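Local coordinates for protein pyridoxal kinase (Lactobacillus plantarum, PDB 3H74) that probably phosphorylates pyridoxal with ATP to give pyridoxal 5'-phosphate, as a kinase of the ribokinase clan, at residues L27-Y32 against Q268-L273; A87-I92 against Q122-A127; T94-Q99 against R129-Q134. One frame throughout, in Å; residues are numbered along the deposited sequence. Where two conformers were deposited one is given.

Contact 1 (L27-Y32 against Q268-L273); sequences LTAMQY and QAILAL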
loop_
_atom_site.group_PDB
_atom_site.type_symbol
_atom_site.label_atom_id
_atom_site.label_comp_id
_atom_site.label_asym_id
_atom_site.label_seq_id
_atom_site.Cartn_x
_atom_site.Cartn_y
_atom_site.Cartn_z
ATOM N N LEU A 27 -6.782 -2.779 10.245
ATOM C CA LEU A 27 -7.060 -4.162 9.898
ATOM C C LEU A 27 -7.572 -4.965 11.092
ATOM O O LEU A 27 -8.403 -5.853 10.935
ATOM C CB LEU A 27 -5.847 -4.798 9.221
ATOM C CG LEU A 27 -5.635 -4.250 7.797
ATOM C CD1 LEU A 27 -4.206 -4.488 7.336
ATOM C CD2 LEU A 27 -6.639 -4.834 6.807
ATOM N N THR A 28 -7.114 -4.630 12.288
ATOM C CA THR A 28 -7.689 -5.223 13.495
ATOM C C THR A 28 -9.178 -4.875 13.582
ATOM O O THR A 28 -10.011 -5.754 13.825
ATOM C CB THR A 28 -6.933 -4.760 14.748
ATOM O OG1 THR A 28 -5.574 -5.194 14.655
ATOM C CG2 THR A 28 -7.541 -5.347 16.019
ATOM N N ALA A 29 -9.526 -3.612 13.349
ATOM C CA ALA A 29 -10.930 -3.205 13.397
ATOM C C ALA A 29 -11.753 -3.940 12.350
ATOM O O ALA A 29 -12.933 -4.213 12.560
ATOM C CB ALA A 29 -11.056 -1.701 13.224
HETATM N N MSE A 30 -11.136 -4.295 11.237
HETATM C CA MSE A 30 -11.788 -5.043 10.158
HETATM C C MSE A 30 -11.761 -6.553 10.402
HETATM O O MSE A 30 -12.019 -7.288 9.496
HETATM C CB MSE A 30 -11.127 -4.694 8.795
HETATM C CG MSE A 30 -11.268 -3.157 8.416
HETATM SE SE MSE A 30 -10.519 -2.563 6.661
HETATM C CE MSE A 30 -11.637 -4.155 6.150
ATOM N N GLN A 31 -11.416 -6.972 11.598
ATOM C CA GLN A 31 -11.608 -8.358 12.042
ATOM C C GLN A 31 -10.509 -9.308 11.460
ATOM O O GLN A 31 -10.715 -10.460 11.306
ATOM C CB GLN A 31 -13.043 -8.844 11.737
ATOM C CG GLN A 31 -14.168 -7.806 12.033
ATOM C CD GLN A 31 -15.546 -8.362 11.627
ATOM O OE1 GLN A 31 -15.845 -9.248 12.129
ATOM N NE2 GLN A 31 -16.112 -7.978 10.517
ATOM N N TYR A 32 -9.328 -8.820 11.271
ATOM C CA TYR A 32 -8.181 -9.631 10.955
ATOM C C TYR A 32 -7.308 -9.921 12.159
ATOM O O TYR A 32 -7.119 -9.084 12.966
ATOM C CB TYR A 32 -7.313 -8.938 9.856
ATOM C CG TYR A 32 -8.004 -8.860 8.510
ATOM C CD1 TYR A 32 -7.905 -9.899 7.604
ATOM C CD2 TYR A 32 -8.774 -7.777 8.179
ATOM C CE1 TYR A 32 -8.553 -9.844 6.408
ATOM C CE2 TYR A 32 -9.423 -7.724 6.988
ATOM C CZ TYR A 32 -9.298 -8.775 6.097
ATOM O OH TYR A 32 -9.905 -8.785 4.891
ATOM N N GLN A 268 -14.681 4.202 13.016
ATOM C CA GLN A 268 -16.130 4.259 13.186
ATOM C C GLN A 268 -16.885 3.710 11.969
ATOM O O GLN A 268 -17.875 2.989 12.117
ATOM C CB GLN A 268 -16.556 5.695 13.492
ATOM C CG GLN A 268 -18.010 5.853 13.875
ATOM C CD GLN A 268 -18.399 7.303 14.045
ATOM O OE1 GLN A 268 -18.075 8.151 13.210
ATOM N NE2 GLN A 268 -19.106 7.598 15.129
ATOM N N ALA A 269 -16.415 4.043 10.770
ATOM C CA ALA A 269 -17.030 3.546 9.539
ATOM C C ALA A 269 -16.822 2.050 9.378
ATOM O O ALA A 269 -17.729 1.340 8.940
ATOM C CB ALA A 269 -16.507 4.294 8.323
ATOM N N ILE A 270 -15.641 1.569 9.753
ATOM C CA ILE A 270 -15.342 0.144 9.714
ATOM C C ILE A 270 -16.277 -0.633 10.648
ATOM O O ILE A 270 -16.858 -1.652 10.257
ATOM C CB ILE A 270 -13.867 -0.111 10.078
ATOM C CG1 ILE A 270 -12.962 0.315 8.913
ATOM C CG2 ILE A 270 -13.664 -1.582 10.442
ATOM C CD1 ILE A 270 -11.513 0.523 9.289
ATOM N N LEU A 271 -16.437 -0.148 11.872
ATOM C CA LEU A 271 -17.326 -0.816 12.814
ATOM C C LEU A 271 -18.789 -0.759 12.354
ATOM O O LEU A 271 -19.535 -1.731 12.529
ATOM C CB LEU A 271 -17.138 -0.249 14.221
ATOM C CG LEU A 271 -16.093 -0.993 15.064
ATOM C CD1 LEU A 271 -14.690 -0.842 14.530
ATOM C CD2 LEU A 271 -16.115 -0.553 16.497
ATOM N N ALA A 272 -19.195 0.351 11.742
ATOM C CA ALA A 272 -20.551 0.466 11.196
ATOM C C ALA A 272 -20.779 -0.543 10.074
ATOM O O ALA A 272 -21.842 -1.162 10.000
ATOM C CB ALA A 272 -20.831 1.880 10.719
ATOM N N LEU A 273 -19.784 -0.771 9.242
ATOM C CA LEU A 273 -19.871 -1.758 8.174
ATOM C C LEU A 273 -19.957 -3.151 8.774
ATOM O O LEU A 273 -20.705 -3.951 8.334
ATOM C CB LEU A 273 -18.664 -1.667 7.235
ATOM C CG LEU A 273 -18.704 -2.572 5.994
ATOM C CD1 LEU A 273 -19.920 -2.214 5.066
ATOM C CD2 LEU A 273 -17.379 -2.463 5.296
#
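Ile270 packs against Ala29 and Met30 (selenomethionine in the crystal), joining helix 264-274 to a Schellman motif that ends helix 19-29. The motif rests on two backbone bonds, Tyr32 N to Leu27 O at 3.1 Å and Gln31 N to Thr28 O at 2.9 Å, with Gln31 at positive phi (78°). The tight side is aliphatic. Ile270 CG2 lies 3.5 Å from Met30 CG, and the two side chains cross at about a right angle. With CG1 beside its backbone N (chi1 -74°), Ile270 also brings CD1 to 3.8 Å from Met30 CG, so CG2 and CD1 both bear on Met30 CG from one side. Met30 and Ile270 are both buried, and Trp241 of helix 231-251 packs on Ile270 as well. On the looser, solvent-facing side the exposed Leu271 offers little: its CD1 stands 4.0 Å from Ala29 CB. Polar links come from just beyond the segment, where Asn274 ND2 donates to Ala29 O and Asn274 OD1 accepts a weak bond from Gln31 NE2. That same carbonyl is met by an apolar branch too, Ala29 O lying 3.5 Å from Ile270 CG2.

Contact 2 (A87-I92 against Q122-A127); sequences ALCQQI and QDYVAA
Cys89 meets Tyr124 and Ala127 in a buried helix-helix contact between helices 86-98 and 122-131, within the alpha/beta fold of the ribokinase clan. The first shell consists of one sulfur-aromatic approach and one aliphatic touch. Cys89 SG lies 4.5 Å from the centroid of the Tyr124 ring and 46° off its normal, an oblique placement. Its nearest ring atom is Tyr124 CE1, 3.7 Å from Cys89 SG, so the sulfur sits by the hydroxyl end of the ring and not above its middle. Beside this, Cys89 CB and Ala127 CB are 3.9 Å apart. Cys89 CA and Ala127 CA, 6.2 Å apart, are the closest alpha carbons of the two segments, a spacing consistent with the small side chains.

Torsions account for how the tyrosine reaches across. Tyr124 CG is trans to its own N (chi1 -169°), carrying the ring from a bond that does not itself aim at the other helix to a position alongside the sulfur. Farther out, the phenol is held in two ways: Phe120 stacks with the ring, and Tyr124 OH is hydrogen-bonded to Gly84 N in the loop before helix 86-98. Val83 of that loop touches both Cys89 and Tyr124, while Met128 adds a further apolar neighbour for the cysteine. The same hydroxyl is also near the sulfur, Tyr124 OH lying 3.8 Å from Cys89 SG.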
loop_
_atom_site.group_PDB
_atom_site.type_symbol
_atom_site.label_atom_id
_atom_site.label_comp_id
_atom_site.label_asym_id
_atom_site.label_seq_id
_atom_site.Cartn_x
_atom_site.Cartn_y
_atom_site.Cartn_z
ATOM N N ALA A 87 17.391 -7.233 -1.274
ATOM C CA ALA A 87 17.448 -8.498 -0.545
ATOM C C ALA A 87 16.128 -8.832 0.143
ATOM O O ALA A 87 15.661 -9.969 0.070
ATOM C CB ALA A 87 18.581 -8.482 0.465
ATOM N N LEU A 88 15.528 -7.852 0.818
ATOM C CA LEU A 88 14.254 -8.100 1.491
ATOM C C LEU A 88 13.099 -8.337 0.517
ATOM O O LEU A 88 12.249 -9.185 0.776
ATOM C CB LEU A 88 13.915 -7.009 2.511
ATOM C CG LEU A 88 14.747 -7.030 3.799
ATOM C CD1 LEU A 88 14.228 -5.996 4.790
ATOM C CD2 LEU A 88 14.781 -8.431 4.426
ATOM N N CYS A 89 13.076 -7.626 -0.612
ATOM C CA CYS A 89 12.090 -7.907 -1.651
ATOM C C CYS A 89 12.164 -9.364 -2.093
ATOM O O CYS A 89 11.149 -10.035 -2.231
ATOM C CB CYS A 89 12.302 -7.006 -2.862
ATOM S SG CYS A 89 11.660 -5.337 -2.674
ATOM N N GLN A 90 13.387 -9.845 -2.304
ATOM C CA GLN A 90 13.609 -11.225 -2.736
ATOM C C GLN A 90 13.162 -12.236 -1.686
ATOM O O GLN A 90 12.500 -13.216 -2.006
ATOM C CB GLN A 90 15.078 -11.439 -3.102
ATOM C CG GLN A 90 15.514 -10.636 -4.317
ATOM C CD GLN A 90 17.018 -10.639 -4.532
ATOM O OE1 GLN A 90 17.790 -10.968 -3.634
ATOM N NE2 GLN A 90 17.439 -10.256 -5.731
ATOM N N GLN A 91 13.507 -11.969 -0.430
ATOM C CA GLN A 91 13.103 -12.831 0.681
ATOM C C GLN A 91 11.589 -12.922 0.798
ATOM O O GLN A 91 11.025 -14.006 0.941
ATOM C CB GLN A 91 13.682 -12.306 1.989
ATOM C CG GLN A 91 15.191 -12.496 2.119
ATOM C CD GLN A 91 15.587 -13.887 2.623
ATOM O OE1 GLN A 91 14.760 -14.633 3.160
ATOM N NE2 GLN A 91 16.855 -14.231 2.459
ATOM N N ILE A 92 10.927 -11.766 0.738
ATOM C CA ILE A 92 9.465 -11.720 0.799
ATOM C C ILE A 92 8.833 -12.473 -0.379
ATOM O O ILE A 92 7.903 -13.253 -0.194
ATOM C CB ILE A 92 8.939 -10.265 0.894
ATOM C CG1 ILE A 92 9.375 -9.638 2.220
ATOM C CG2 ILE A 92 7.408 -10.210 0.719
ATOM C CD1 ILE A 92 9.202 -8.128 2.280
ATOM N N GLN A 122 17.391 1.592 -10.169
ATOM C CA GLN A 122 16.835 0.630 -11.120
ATOM C C GLN A 122 16.879 -0.816 -10.630
ATOM O O GLN A 122 16.003 -1.611 -10.969
ATOM C CB GLN A 122 17.516 0.755 -12.481
ATOM C CG GLN A 122 16.960 1.892 -13.329
ATOM C CD GLN A 122 15.571 1.598 -13.880
ATOM O OE1 GLN A 122 15.330 0.545 -14.480
ATOM N NE2 GLN A 122 14.653 2.535 -13.685
ATOM N N ASP A 123 17.895 -1.150 -9.837
ATOM C CA ASP A 123 17.983 -2.475 -9.229
ATOM C C ASP A 123 16.786 -2.723 -8.313
ATOM O O ASP A 123 16.235 -3.822 -8.295
ATOM C CB ASP A 123 19.290 -2.639 -8.443
ATOM C CG ASP A 123 20.499 -2.888 -9.340
ATOM O OD1 ASP A 123 20.324 -3.276 -10.516
ATOM O OD2 ASP A 123 21.628 -2.699 -8.846
ATOM N N TYR A 124 16.386 -1.697 -7.563
ATOM C CA TYR A 124 15.235 -1.827 -6.673
ATOM C C TYR A 124 13.936 -1.949 -7.467
ATOM O O TYR A 124 13.062 -2.735 -7.100
ATOM C CB TYR A 124 15.162 -0.677 -5.668
ATOM C CG TYR A 124 14.147 -0.933 -4.578
ATOM C CD1 TYR A 124 14.402 -1.849 -3.569
ATOM C CD2 TYR A 124 12.921 -0.275 -4.573
ATOM C CE1 TYR A 124 13.479 -2.096 -2.569
ATOM C CE2 TYR A 124 11.976 -0.525 -3.579
ATOM C CZ TYR A 124 12.265 -1.434 -2.583
ATOM O OH TYR A 124 11.356 -1.694 -1.589
ATOM N N VAL A 125 13.825 -1.198 -8.565
ATOM C CA VAL A 125 12.675 -1.312 -9.458
ATOM C C VAL A 125 12.550 -2.738 -10.000
ATOM O O VAL A 125 11.453 -3.294 -10.061
ATOM C CB VAL A 125 12.745 -0.295 -10.630
ATOM C CG1 VAL A 125 11.560 -0.453 -11.550
ATOM C CG2 VAL A 125 12.773 1.131 -10.091
ATOM N N ALA A 126 13.680 -3.327 -10.393
ATOM C CA ALA A 126 13.682 -4.692 -10.898
ATOM C C ALA A 126 13.232 -5.687 -9.820
ATOM O O ALA A 126 12.459 -6.606 -10.099
ATOM C CB ALA A 126 15.055 -5.057 -11.441
ATOM N N ALA A 127 13.704 -5.492 -8.590
ATOM C CA ALA A 127 13.264 -6.333 -7.481
ATOM C C ALA A 127 11.750 -6.204 -7.244
ATOM O O ALA A 127 11.068 -7.192 -6.970
ATOM C CB ALA A 127 14.037 -5.997 -6.222
#

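Contact 3 (T94-Q99 against R129-Q134); sequences TYLEQQ and RQLIQQ
The C-terminal end of helix 86-98 meets the last part of helix 122-131 and the residues that follow it through two separate side-chain pairs, Leu96 with Leu131 and Glu97 with Gln134. The leucines make the buried part. Leu96 CD1 and Leu131 CD1 meet methyl to methyl at 4.1 Å, with the side chains crossing at a slant. Leu96 points its CB at the other segment, whereas Leu131 starts off to the side and depends on its torsions: CG is trans to the backbone N (chi1 176°), and this swings the CD1 methyl toward Leu96.

Beneath the pair runs the central, mostly parallel sheet of the ribokinase-clan fold. Leu96 rests on Ala78 and Ile80 of strand 77-80 and on Leu104 of strand 103-106, so helix 86-98 rests on the sheet here through Leu96, while Ile132 of the second segment touches Val106. Strand 103-106 follows helix 86-98 in the chain and lies next to strand 77-80 in parallel, which makes this part of the fold a classical beta-alpha-beta crossover.

The second pair lies at the exposed margin. Glu97 bends at chi2 (52°), and its OE1 comes to 4.0 Å from Gln134 CG, so the carboxylate meets the aliphatic part of the glutamine. Its plane is turned 70° from that of the Gln134 amide. The backbones are well separated here, the nearest alpha carbons being those of Glu97 and Gln134 at 8.1 Å. Gln134 O takes a weak hydrogen bond from Lys171 NZ, outside the two segments.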
loop_
_atom_site.group_PDB
_atom_site.type_symbol
_atom_site.label_atom_id
_atom_site.label_comp_id
_atom_site.label_asym_id
_atom_site.label_seq_id
_atom_site.Cartn_x
_atom_site.Cartn_y
_atom_site.Cartn_z
ATOM N N THR A 94 9.868 -15.012 -2.197
ATOM C CA THR A 94 9.899 -16.473 -2.093
ATOM C C THR A 94 9.048 -16.991 -0.930
ATOM O O THR A 94 8.414 -18.046 -1.046
ATOM C CB THR A 94 11.316 -17.041 -1.990
ATOM O OG1 THR A 94 11.879 -16.668 -0.733
ATOM C CG2 THR A 94 12.198 -16.541 -3.136
ATOM N N TYR A 95 8.999 -16.239 0.171
ATOM C CA TYR A 95 8.151 -16.632 1.292
ATOM C C TYR A 95 6.678 -16.676 0.882
ATOM O O TYR A 95 5.961 -17.632 1.181
ATOM C CB TYR A 95 8.347 -15.744 2.532
ATOM C CG TYR A 95 7.468 -16.221 3.650
ATOM C CD1 TYR A 95 7.761 -17.409 4.319
ATOM C CD2 TYR A 95 6.301 -15.534 4.000
ATOM C CE1 TYR A 95 6.951 -17.879 5.326
ATOM C CE2 TYR A 95 5.481 -16.003 5.011
ATOM C CZ TYR A 95 5.806 -17.178 5.663
ATOM O OH TYR A 95 4.988 -17.645 6.653
ATOM N N LEU A 96 6.237 -15.642 0.173
ATOM C CA LEU A 96 4.852 -15.577 -0.288
ATOM C C LEU A 96 4.519 -16.743 -1.221
ATOM O O LEU A 96 3.422 -17.305 -1.158
ATOM C CB LEU A 96 4.576 -14.239 -0.975
ATOM C CG LEU A 96 4.671 -12.994 -0.087
ATOM C CD1 LEU A 96 4.622 -11.738 -0.959
ATOM C CD2 LEU A 96 3.597 -12.965 1.000
ATOM N N GLU A 97 5.478 -17.099 -2.069
ATOM C CA GLU A 97 5.331 -18.222 -3.001
ATOM C C GLU A 97 5.149 -19.566 -2.281
ATOM O O GLU A 97 4.499 -20.471 -2.817
ATOM C CB GLU A 97 6.524 -18.267 -3.965
ATOM C CG GLU A 97 6.450 -19.340 -5.073
ATOM C CD GLU A 97 5.151 -19.317 -5.870
ATOM O OE1 GLU A 97 4.764 -18.242 -6.387
ATOM O OE2 GLU A 97 4.519 -20.389 -5.993
ATOM N N GLN A 98 5.709 -19.692 -1.073
ATOM C CA GLN A 98 5.535 -20.899 -0.246
ATOM C C GLN A 98 4.117 -21.018 0.292
ATOM O O GLN A 98 3.680 -22.101 0.680
ATOM C CB GLN A 98 6.470 -20.888 0.966
ATOM C CG GLN A 98 7.952 -20.992 0.700
ATOM C CD GLN A 98 8.766 -20.812 1.981
ATOM O OE1 GLN A 98 9.941 -20.465 1.931
ATOM N NE2 GLN A 98 8.135 -21.035 3.133
ATOM N N GLN A 99 3.412 -19.892 0.361
ATOM C CA GLN A 99 2.075 -19.872 0.927
ATOM C C GLN A 99 1.027 -20.195 -0.135
ATOM O O GLN A 99 1.349 -20.326 -1.319
ATOM C CB GLN A 99 1.785 -18.513 1.585
ATOM C CG GLN A 99 2.905 -17.961 2.491
ATOM C CD GLN A 99 3.558 -19.007 3.392
ATOM O OE1 GLN A 99 4.766 -19.242 3.311
ATOM N NE2 GLN A 99 2.764 -19.632 4.254
ATOM N N ARG A 129 9.501 -5.456 -9.529
ATOM C CA ARG A 129 8.808 -6.142 -10.614
ATOM C C ARG A 129 8.694 -7.648 -10.317
ATOM O O ARG A 129 7.742 -8.206 -10.619
ATOM C CB ARG A 129 9.542 -5.928 -11.968
ATOM C CG ARG A 129 9.450 -4.503 -12.556
ATOM C CD ARG A 129 10.111 -4.435 -13.929
ATOM N NE ARG A 129 10.179 -3.089 -14.415
ATOM C CZ ARG A 129 11.279 -2.457 -14.694
ATOM N NH1 ARG A 129 12.439 -3.043 -14.584
ATOM N NH2 ARG A 129 11.226 -1.253 -15.129
ATOM N N GLN A 130 9.676 -8.213 -9.672
ATOM C CA GLN A 130 9.573 -9.618 -9.247
ATOM C C GLN A 130 8.533 -9.831 -8.125
ATOM O O GLN A 130 7.776 -10.705 -8.168
ATOM C CB GLN A 130 10.928 -10.151 -8.768
ATOM C CG GLN A 130 11.694 -9.063 -8.091
ATOM C CD GLN A 130 12.698 -9.462 -6.957
ATOM O OE1 GLN A 130 13.871 -9.837 -7.295
ATOM N NE2 GLN A 130 12.256 -9.347 -5.652
ATOM N N LEU A 131 8.566 -8.945 -7.151
ATOM C CA LEU A 131 7.663 -9.033 -6.005
ATOM C C LEU A 131 6.185 -8.888 -6.409
ATOM O O LEU A 131 5.393 -9.526 -5.857
ATOM C CB LEU A 131 8.046 -7.962 -4.957
ATOM C CG LEU A 131 7.143 -7.839 -3.728
ATOM C CD1 LEU A 131 7.095 -9.179 -2.974
ATOM C CD2 LEU A 131 7.713 -6.747 -2.829
ATOM N N ILE A 132 5.892 -8.039 -7.382
ATOM C CA ILE A 132 4.503 -7.832 -7.801
ATOM C C ILE A 132 3.943 -8.949 -8.685
ATOM O O ILE A 132 2.743 -8.991 -8.931
ATOM C CB ILE A 132 4.294 -6.467 -8.518
ATOM C CG1 ILE A 132 5.044 -6.421 -9.860
ATOM C CG2 ILE A 132 4.635 -5.301 -7.569
ATOM C CD1 ILE A 132 4.763 -5.183 -10.693
ATOM N N GLN A 133 4.812 -9.843 -9.159
ATOM C CA GLN A 133 4.439 -10.794 -10.217
ATOM C C GLN A 133 3.273 -11.725 -9.869
ATOM O O GLN A 133 2.523 -12.135 -10.761
ATOM C CB GLN A 133 5.663 -11.578 -10.725
ATOM C CG GLN A 133 6.181 -12.686 -9.801
ATOM C CD GLN A 133 7.673 -12.987 -9.986
ATOM O OE1 GLN A 133 8.325 -12.472 -10.900
ATOM N NE2 GLN A 133 8.218 -13.813 -9.095
ATOM N N GLN A 134 3.103 -12.047 -8.590
ATOM C CA GLN A 134 1.984 -12.902 -8.184
ATOM C C GLN A 134 0.900 -12.168 -7.383
ATOM O O GLN A 134 -0.025 -12.788 -6.858
ATOM C CB GLN A 134 2.482 -14.156 -7.450
ATOM C CG GLN A 134 3.230 -15.144 -8.362
ATOM C CD GLN A 134 2.351 -15.733 -9.464
ATOM O OE1 GLN A 134 1.282 -16.286 -9.195
ATOM N NE2 GLN A 134 2.810 -15.627 -10.711
#

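Overall arrangement
Contacts 2 and 3 are successive levels of one interface, since both join helix 86-98 to helix 122-131; their centres are 11 Å apart. They touch directly: Ile92 CG2 of contact 2 lies 3.8 Å from Leu131 CD1 of contact 3, and Gln90 CG lies 3.5 Å from Gln130 OE1. Their segments alternate along the chain because the two helices run in roughly the same direction. Contact 1 is remote, its centre 32 Å from that of contact 2 and 28 Å from that of contact 3, with nearest atoms about 15 Å and about 13 Å away respectively. It lies across the chain's centre from contact 2, yet its long sequence loop encloses both others.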